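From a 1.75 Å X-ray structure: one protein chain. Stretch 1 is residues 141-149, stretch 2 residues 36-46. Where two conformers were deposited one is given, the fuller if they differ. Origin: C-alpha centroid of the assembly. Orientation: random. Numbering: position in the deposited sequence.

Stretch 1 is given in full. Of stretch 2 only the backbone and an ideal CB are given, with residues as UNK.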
ATOM      1  N   VAL A 141     -17.541   2.966  13.797  1.00 20.79           N
ATOM      2  CA  VAL A 141     -16.376   3.752  13.335  1.00 16.39           C
ATOM      3  C   VAL A 141     -16.805   4.690  12.216  1.00 19.38           C
ATOM      4  O   VAL A 141     -17.099   4.245  11.125  1.00 16.46           O
ATOM      5  CB  VAL A 141     -15.239   2.817  12.797  1.00 22.53           C
ATOM      6  CG1 VAL A 141     -14.116   3.616  12.252  1.00 20.78           C
ATOM      7  CG2 VAL A 141     -14.759   1.868  13.914  1.00 29.80           C
ATOM      8  N   ARG A 142     -16.798   5.994  12.491  1.00 16.86           N
ATOM      9  CA  ARG A 142     -17.215   6.987  11.507  1.00 15.06           C
ATOM     10  C   ARG A 142     -16.269   8.199  11.576  1.00 14.31           C
ATOM     11  O   ARG A 142     -15.744   8.525  12.661  1.00 16.29           O
ATOM     12  CB  ARG A 142     -18.671   7.431  11.767  1.00 16.74           C
ATOM     13  CG  ARG A 142     -19.742   6.331  11.527  1.00 17.45           C
ATOM     14  CD  ARG A 142     -21.130   6.934  11.362  1.00 18.31           C
ATOM     15  NE  ARG A 142     -21.553   7.559  12.604  1.00 19.50           N
ATOM     16  CZ  ARG A 142     -22.613   8.339  12.756  1.00 20.95           C
ATOM     17  NH1 ARG A 142     -23.433   8.590  11.741  1.00 17.26           N
ATOM     18  NH2 ARG A 142     -22.845   8.883  13.945  1.00 17.82           N
ATOM     19  N   LEU A 143     -16.082   8.857  10.428  1.00 15.59           N
ATOM     20  CA  LEU A 143     -15.275  10.064  10.340  1.00 15.81           C
ATOM     21  C   LEU A 143     -16.044  11.278  10.864  1.00 15.14           C
ATOM     22  O   LEU A 143     -17.157  11.555  10.426  1.00 15.18           O
ATOM     23  CB  LEU A 143     -14.846  10.332   8.903  1.00 16.70           C
ATOM     24  CG  LEU A 143     -13.729   9.457   8.322  1.00 13.81           C
ATOM     25  CD1 LEU A 143     -13.621   9.621   6.770  1.00 14.81           C
ATOM     26  CD2 LEU A 143     -12.392   9.763   9.034  1.00 15.68           C
ATOM     27  N   LYS A 144     -15.462  11.932  11.863  1.00 13.25           N
ATOM     28  CA  LYS A 144     -15.871  13.301  12.262  1.00 12.91           C
ATOM     29  C   LYS A 144     -15.280  14.326  11.260  1.00 15.16           C
ATOM     30  O   LYS A 144     -15.970  15.272  10.796  1.00 15.34           O
ATOM     31  CB  LYS A 144     -15.392  13.600  13.677  1.00 15.75           C
ATOM     32  CG  LYS A 144     -15.707  15.022  14.166  1.00 20.15           C
ATOM     33  CD  LYS A 144     -17.187  15.315  14.159  1.00 23.05           C
ATOM     34  CE  LYS A 144     -17.505  16.644  14.854  1.00 23.74           C
ATOM     35  NZ  LYS A 144     -18.979  16.867  14.887  1.00 19.97           N
ATOM     36  N   SER A 145     -14.003  14.160  10.942  0.50 15.26           N
ATOM     37  CA  SER A 145     -13.375  14.999   9.923  0.50 13.86           C
ATOM     38  C   SER A 145     -12.272  14.269   9.182  0.50 15.64           C
ATOM     39  O   SER A 145     -11.499  13.499   9.769  0.50 15.62           O
ATOM     40  CB  SER A 145     -12.815  16.288  10.531  0.50 17.53           C
ATOM     41  OG  SER A 145     -11.715  16.032  11.385  0.50 15.55           O
ATOM     42  N   ARG A 146     -12.213  14.521   7.885  1.00 15.28           N
ATOM     43  CA  ARG A 146     -11.117  13.994   7.000  1.00 14.39           C
ATOM     44  C   ARG A 146     -10.642  15.111   6.103  1.00 16.59           C
ATOM     45  O   ARG A 146     -11.433  15.717   5.328  1.00 15.44           O
ATOM     46  CB  ARG A 146     -11.593  12.795   6.180  1.00 15.09           C
ATOM     47  CG  ARG A 146     -10.698  12.412   4.965  1.00 16.55           C
ATOM     48  CD  ARG A 146     -10.862  10.931   4.544  1.00 12.22           C
ATOM     49  NE  ARG A 146     -10.167  10.045   5.502  1.00 14.41           N
ATOM     50  CZ  ARG A 146     -10.100   8.720   5.399  1.00 16.06           C
ATOM     51  NH1 ARG A 146     -10.638   8.087   4.355  1.00 18.44           N
ATOM     52  NH2 ARG A 146      -9.405   8.029   6.283  1.00 17.96           N
ATOM     53  N   THR A 147      -9.348  15.373   6.185  1.00 14.50           N
ATOM     54  CA  THR A 147      -8.686  16.299   5.315  1.00 16.86           C
ATOM     55  C   THR A 147      -7.689  15.503   4.458  1.00 16.65           C
ATOM     56  O   THR A 147      -6.853  14.792   4.981  1.00 15.66           O
ATOM     57  CB  THR A 147      -7.928  17.384   6.118  1.00 19.27           C
ATOM     58  OG1 THR A 147      -8.846  18.146   6.923  1.00 18.57           O
ATOM     59  CG2 THR A 147      -7.165  18.318   5.176  1.00 19.18           C
ATOM     60  N   CYS A 148      -7.857  15.588   3.143  1.00 16.23           N
ATOM     61  CA  CYS A 148      -6.961  14.921   2.200  1.00 15.00           C
ATOM     62  C   CYS A 148      -5.942  15.937   1.749  1.00 17.28           C
ATOM     63  O   CYS A 148      -6.275  16.881   1.002  1.00 15.02           O
ATOM     64  CB  CYS A 148      -7.758  14.416   0.981  1.00 15.20           C
ATOM     65  SG  CYS A 148      -9.221  13.405   1.372  1.00 17.15           S
ATOM     66  N   ILE A 149      -4.745  15.851   2.329  1.00 14.65           N
ATOM     67  CA  ILE A 149      -3.665  16.813   2.043  1.00 13.73           C
ATOM     68  C   ILE A 149      -2.800  16.272   0.879  1.00 14.66           C
ATOM     69  O   ILE A 149      -2.095  15.251   1.036  1.00 15.93           O
ATOM     70  CB  ILE A 149      -2.758  17.052   3.302  1.00 14.93           C
ATOM     71  CG1 ILE A 149      -3.591  17.505   4.508  1.00 17.22           C
ATOM     72  CG2 ILE A 149      -1.646  18.091   2.960  1.00 15.93           C
ATOM     73  CD1 ILE A 149      -2.774  17.810   5.762  1.00 19.61           C
ATOM     74  N   UNK A  36     -21.148   8.695   1.884  1.00 17.38           N
ATOM     75  CA  UNK A  36     -21.594   9.634   2.927  1.00 15.65           C
ATOM     76  C   UNK A  36     -21.892   8.941   4.273  1.00 12.60           C
ATOM     77  O   UNK A  36     -21.688   9.534   5.308  1.00 15.75           O
ATOM     78  CB  UNK A  36     -22.845  10.374   2.448  1.00 15.65           C
ATOM     79  N   UNK A  37     -22.283   7.657   4.227  1.00 14.54           N
ATOM     80  CA  UNK A  37     -22.609   6.897   5.451  1.00 15.00           C
ATOM     81  C   UNK A  37     -21.398   6.620   6.354  1.00 14.06           C
ATOM     82  O   UNK A  37     -21.559   6.251   7.534  1.00 15.18           O
ATOM     83  CB  UNK A  37     -23.254   5.564   5.065  1.00 15.00           C
ATOM     84  N   UNK A  38     -20.203   6.792   5.810  1.00 15.52           N
ATOM     85  CA  UNK A  38     -18.936   6.542   6.538  1.00 17.36           C
ATOM     86  C   UNK A  38     -18.554   7.726   7.439  1.00 16.48           C
ATOM     87  O   UNK A  38     -17.571   7.674   8.172  1.00 16.24           O
ATOM     88  CB  UNK A  38     -17.803   6.266   5.547  1.00 17.36           C
ATOM     89  N   UNK A  39     -19.338   8.786   7.352  1.00 14.26           N
ATOM     90  CA  UNK A  39     -19.125  10.011   8.143  1.00 17.34           C
ATOM     91  C   UNK A  39     -20.267  10.212   9.155  1.00 15.74           C
ATOM     92  O   UNK A  39     -21.378   9.694   8.980  1.00 15.59           O
ATOM     93  CB  UNK A  39     -19.018  11.228   7.222  1.00 17.34           C
ATOM     94  N   UNK A  40     -19.997  10.966  10.221  1.00 13.36           N
ATOM     95  CA  UNK A  40     -21.073  11.423  11.110  1.00 12.38           C
ATOM     96  C   UNK A  40     -21.857  12.503  10.355  1.00 14.53           C
ATOM     97  O   UNK A  40     -21.363  13.025   9.339  1.00 14.30           O
ATOM     98  CB  UNK A  40     -20.523  11.955  12.435  1.00 12.38           C
ATOM     99  N   UNK A  41     -23.023  12.882  10.862  1.00 14.39           N
ATOM    100  CA  UNK A  41     -23.878  13.887  10.169  1.00 14.81           C
ATOM    101  C   UNK A  41     -23.196  15.272  10.150  1.00 14.39           C
ATOM    102  O   UNK A  41     -23.173  15.954   9.107  1.00 16.41           O
ATOM    103  CB  UNK A  41     -25.241  13.991  10.855  1.00 14.81           C
ATOM    104  N   UNK A  42     -22.661  15.680  11.301  1.00 15.45           N
ATOM    105  CA  UNK A  42     -22.024  17.006  11.465  1.00 13.98           C
ATOM    106  C   UNK A  42     -20.501  16.870  11.250  1.00 14.38           C
ATOM    107  O   UNK A  42     -19.704  16.962  12.181  1.00 15.70           O
ATOM    108  CB  UNK A  42     -22.321  17.586  12.849  1.00 13.98           C
ATOM    109  N   UNK A  43     -20.142  16.608  10.012  1.00 13.64           N
ATOM    110  CA  UNK A  43     -18.782  16.228   9.645  1.00 15.80           C
ATOM    111  C   UNK A  43     -18.090  17.339   8.855  1.00 16.02           C
ATOM    112  O   UNK A  43     -18.731  18.337   8.455  1.00 16.33           O
ATOM    113  CB  UNK A  43     -18.796  14.933   8.830  1.00 15.80           C
ATOM    114  N   UNK A  44     -16.809  17.106   8.563  1.00 16.37           N
ATOM    115  CA  UNK A  44     -16.036  17.956   7.668  1.00 16.54           C
ATOM    116  C   UNK A  44     -15.173  17.065   6.744  1.00 16.07           C
ATOM    117  O   UNK A  44     -14.494  16.160   7.213  1.00 20.74           O
ATOM    118  CB  UNK A  44     -15.165  18.928   8.466  1.00 16.54           C
ATOM    119  N   UNK A  45     -15.351  17.237   5.443  1.00 15.61           N
ATOM    120  CA  UNK A  45     -14.529  16.574   4.443  1.00 15.43           C
ATOM    121  C   UNK A  45     -13.938  17.654   3.554  1.00 13.09           C
ATOM    122  O   UNK A  45     -14.675  18.458   2.981  1.00 17.45           O
ATOM    123  CB  UNK A  45     -15.334  15.558   3.631  1.00 15.43           C
ATOM    124  N   UNK A  46     -12.626  17.642   3.400  1.00 12.98           N
ATOM    125  CA  UNK A  46     -11.991  18.589   2.511  1.00 16.43           C
ATOM    126  C   UNK A  46     -10.763  18.008   1.837  1.00 15.20           C
ATOM    127  O   UNK A  46     -10.135  17.036   2.330  1.00 16.46           O
ATOM    128  CB  UNK A  46     -11.613  19.856   3.280  1.00 16.43           C
TER

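Two parallel strands set the frame: the axes of 145-149 and 43-46 approach to 4.8 Å at 7°, and backbone hydrogen bonds alternate between them.

Position 36 has nothing of stretch 1 within 5.5 Å of its CB, and its phi of -63° admits proline. It is Pro36. Position 37 is equally free, its CB sideways, so small or polar chains are acceptable. It is Thr37; its carbonyl O takes a water that also accepts from Arg142 NH1.

At position 38, CB points sideways, 5.5 Å from Leu143 CD1, so a medium apolar chain is plausible. The backbone matters more: Leu143 N donates to O of residue 38 at 3.0 Å. The side chain of Leu38 comes no nearer to stretch 1 than its CB, so the carbonyl is its main tie.

Position 39 pairs with Leu143, their side chains on the same face. An apolar chain, aliphatic or aromatic, would suit the leucine. Phe39 lays its ring so that Leu143 CD1 sits over one face, 4.0 Å from the centroid, with CE2 3.6 Å from that same CD1.

Position 40 donates its N to Leu143 O at 2.9 Å, while its CB looks sideways between the Arg142 guanidinium and the aliphatic part of Lys144. A compact apolar residue fits, and a beta-branched one suits the extended backbone. Val40 places CG2 3.8 Å from Lys144 CD and CG1 3.9 Å from Arg142 CB.

Position 41 turns a corner with CB pointing away, favouring a polar residue, perhaps an acid near the arginine. Asp41 OD1 stays 4.4 Å from Arg142 NH1, beyond a salt bridge.

At position 42 the ideal CB lies 4.0 Å from Lys144 NZ, inviting an acid or an amide. Asp42 answers with a long salt bridge, OD2 to Lys144 NZ at 3.6 Å, while its backbone O accepts from that NZ at 2.8 Å.

Position 43 brings CB within 3.5 Å of Lys144 O, favouring a small residue or one whose chain turns off. Cys43 is both small and, with chi1 in p, turned so that SG lies away from Lys144 O.

Position 44 shares a face with Ser145, whose small side chain leaves room for an aliphatic or polar residue. Its backbone N donates to Lys144 O (3.0 Å) and its O accepts from Arg146 N (2.9 Å). Leu44 packs CB 4.1 Å from Ser145 CB.

Position 45 shares the face of Arg146; a long, flat chain could lie along it. Tyr45 brings CD1 to 4.0 Å from Arg146 CG and CE1 to 3.7 Å from Cys148 SG.

Position 46 has Thr147 OG1 4.9 Å from CB, asking for a polar chain with reach. Gln46 extends NE2 to donate to Thr147 OG1 at 3.0 Å.

Stretch 2 36-46: PTLFVDDCLYQ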
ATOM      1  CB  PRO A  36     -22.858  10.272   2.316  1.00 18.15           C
ATOM      2  CG  PRO A  36     -22.706  10.082   0.832  1.00 18.81           C
ATOM      3  CD  PRO A  36     -22.008   8.775   0.681  1.00 17.88           C
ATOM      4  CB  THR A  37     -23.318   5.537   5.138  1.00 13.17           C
ATOM      5  OG1 THR A  37     -22.376   4.562   4.686  1.00 18.19           O
ATOM      6  CG2 THR A  37     -24.476   5.723   4.121  1.00 16.16           C
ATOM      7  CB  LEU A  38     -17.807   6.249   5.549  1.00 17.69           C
ATOM      8  CG  LEU A  38     -18.124   5.144   4.530  1.00 16.75           C
ATOM      9  CD1 LEU A  38     -16.935   4.875   3.587  1.00 16.29           C
ATOM     10  CD2 LEU A  38     -18.526   3.842   5.281  1.00 16.74           C
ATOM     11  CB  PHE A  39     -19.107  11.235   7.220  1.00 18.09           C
ATOM     12  CG  PHE A  39     -17.968  11.251   6.220  1.00 14.46           C
ATOM     13  CD1 PHE A  39     -18.050  10.535   5.038  1.00 16.54           C
ATOM     14  CD2 PHE A  39     -16.874  12.116   6.413  1.00 21.10           C
ATOM     15  CE1 PHE A  39     -16.960  10.537   4.129  1.00 15.03           C
ATOM     16  CE2 PHE A  39     -15.841  12.187   5.472  1.00 14.53           C
ATOM     17  CZ  PHE A  39     -15.905  11.403   4.325  1.00 14.51           C
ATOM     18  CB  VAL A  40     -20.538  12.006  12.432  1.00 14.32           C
ATOM     19  CG1 VAL A  40     -19.623  10.988  13.135  1.00 15.50           C
ATOM     20  CG2 VAL A  40     -19.815  13.398  12.222  1.00 14.18           C
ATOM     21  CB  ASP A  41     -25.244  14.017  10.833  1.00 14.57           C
ATOM     22  CG  ASP A  41     -26.160  12.800  10.592  1.00 15.21           C
ATOM     23  OD1 ASP A  41     -25.737  11.839   9.926  1.00 11.65           O
ATOM     24  OD2 ASP A  41     -27.276  12.792  11.170  1.00 14.28           O
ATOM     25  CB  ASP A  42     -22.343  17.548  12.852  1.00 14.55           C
ATOM     26  CG  ASP A  42     -21.760  18.940  13.101  1.00 23.53           C
ATOM     27  OD1 ASP A  42     -21.385  19.631  12.128  1.00 17.82           O
ATOM     28  OD2 ASP A  42     -21.627  19.292  14.285  1.00 21.94           O
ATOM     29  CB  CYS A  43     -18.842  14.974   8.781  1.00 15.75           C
ATOM     30  SG  CYS A  43     -19.754  15.187   7.196  1.00 17.45           S
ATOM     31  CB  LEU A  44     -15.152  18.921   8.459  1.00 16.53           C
ATOM     32  CG  LEU A  44     -14.263  19.848   7.594  1.00 20.88           C
ATOM     33  CD1 LEU A  44     -15.132  20.866   6.832  1.00 20.47           C
ATOM     34  CD2 LEU A  44     -13.236  20.560   8.446  1.00 28.49           C
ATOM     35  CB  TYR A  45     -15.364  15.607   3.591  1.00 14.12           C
ATOM     36  CG  TYR A  45     -14.578  14.969   2.460  1.00 15.33           C
ATOM     37  CD1 TYR A  45     -13.697  13.926   2.709  1.00 13.59           C
ATOM     38  CD2 TYR A  45     -14.670  15.451   1.160  1.00 16.66           C
ATOM     39  CE1 TYR A  45     -12.938  13.337   1.664  1.00 12.28           C
ATOM     40  CE2 TYR A  45     -13.928  14.878   0.110  1.00 17.38           C
ATOM     41  CZ  TYR A  45     -13.104  13.806   0.355  1.00 16.35           C
ATOM     42  OH  TYR A  45     -12.375  13.267  -0.697  1.00 16.32           O
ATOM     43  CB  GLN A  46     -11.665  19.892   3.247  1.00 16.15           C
ATOM     44  CG  GLN A  46     -10.589  19.804   4.269  1.00 22.73           C
ATOM     45  CD  GLN A  46     -10.518  21.060   5.158  1.00 30.93           C
ATOM     46  OE1 GLN A  46     -11.081  22.122   4.823  1.00 30.42           O
ATOM     47  NE2 GLN A  46      -9.849  20.934   6.289  1.00 31.39           N
TER
HETATM   48  O   HOH W   1     -23.582   7.234   9.186  1.00 19.51           O
HETATM   49  O   HOH W   2     -18.474  19.943  15.367  1.00 58.70           O
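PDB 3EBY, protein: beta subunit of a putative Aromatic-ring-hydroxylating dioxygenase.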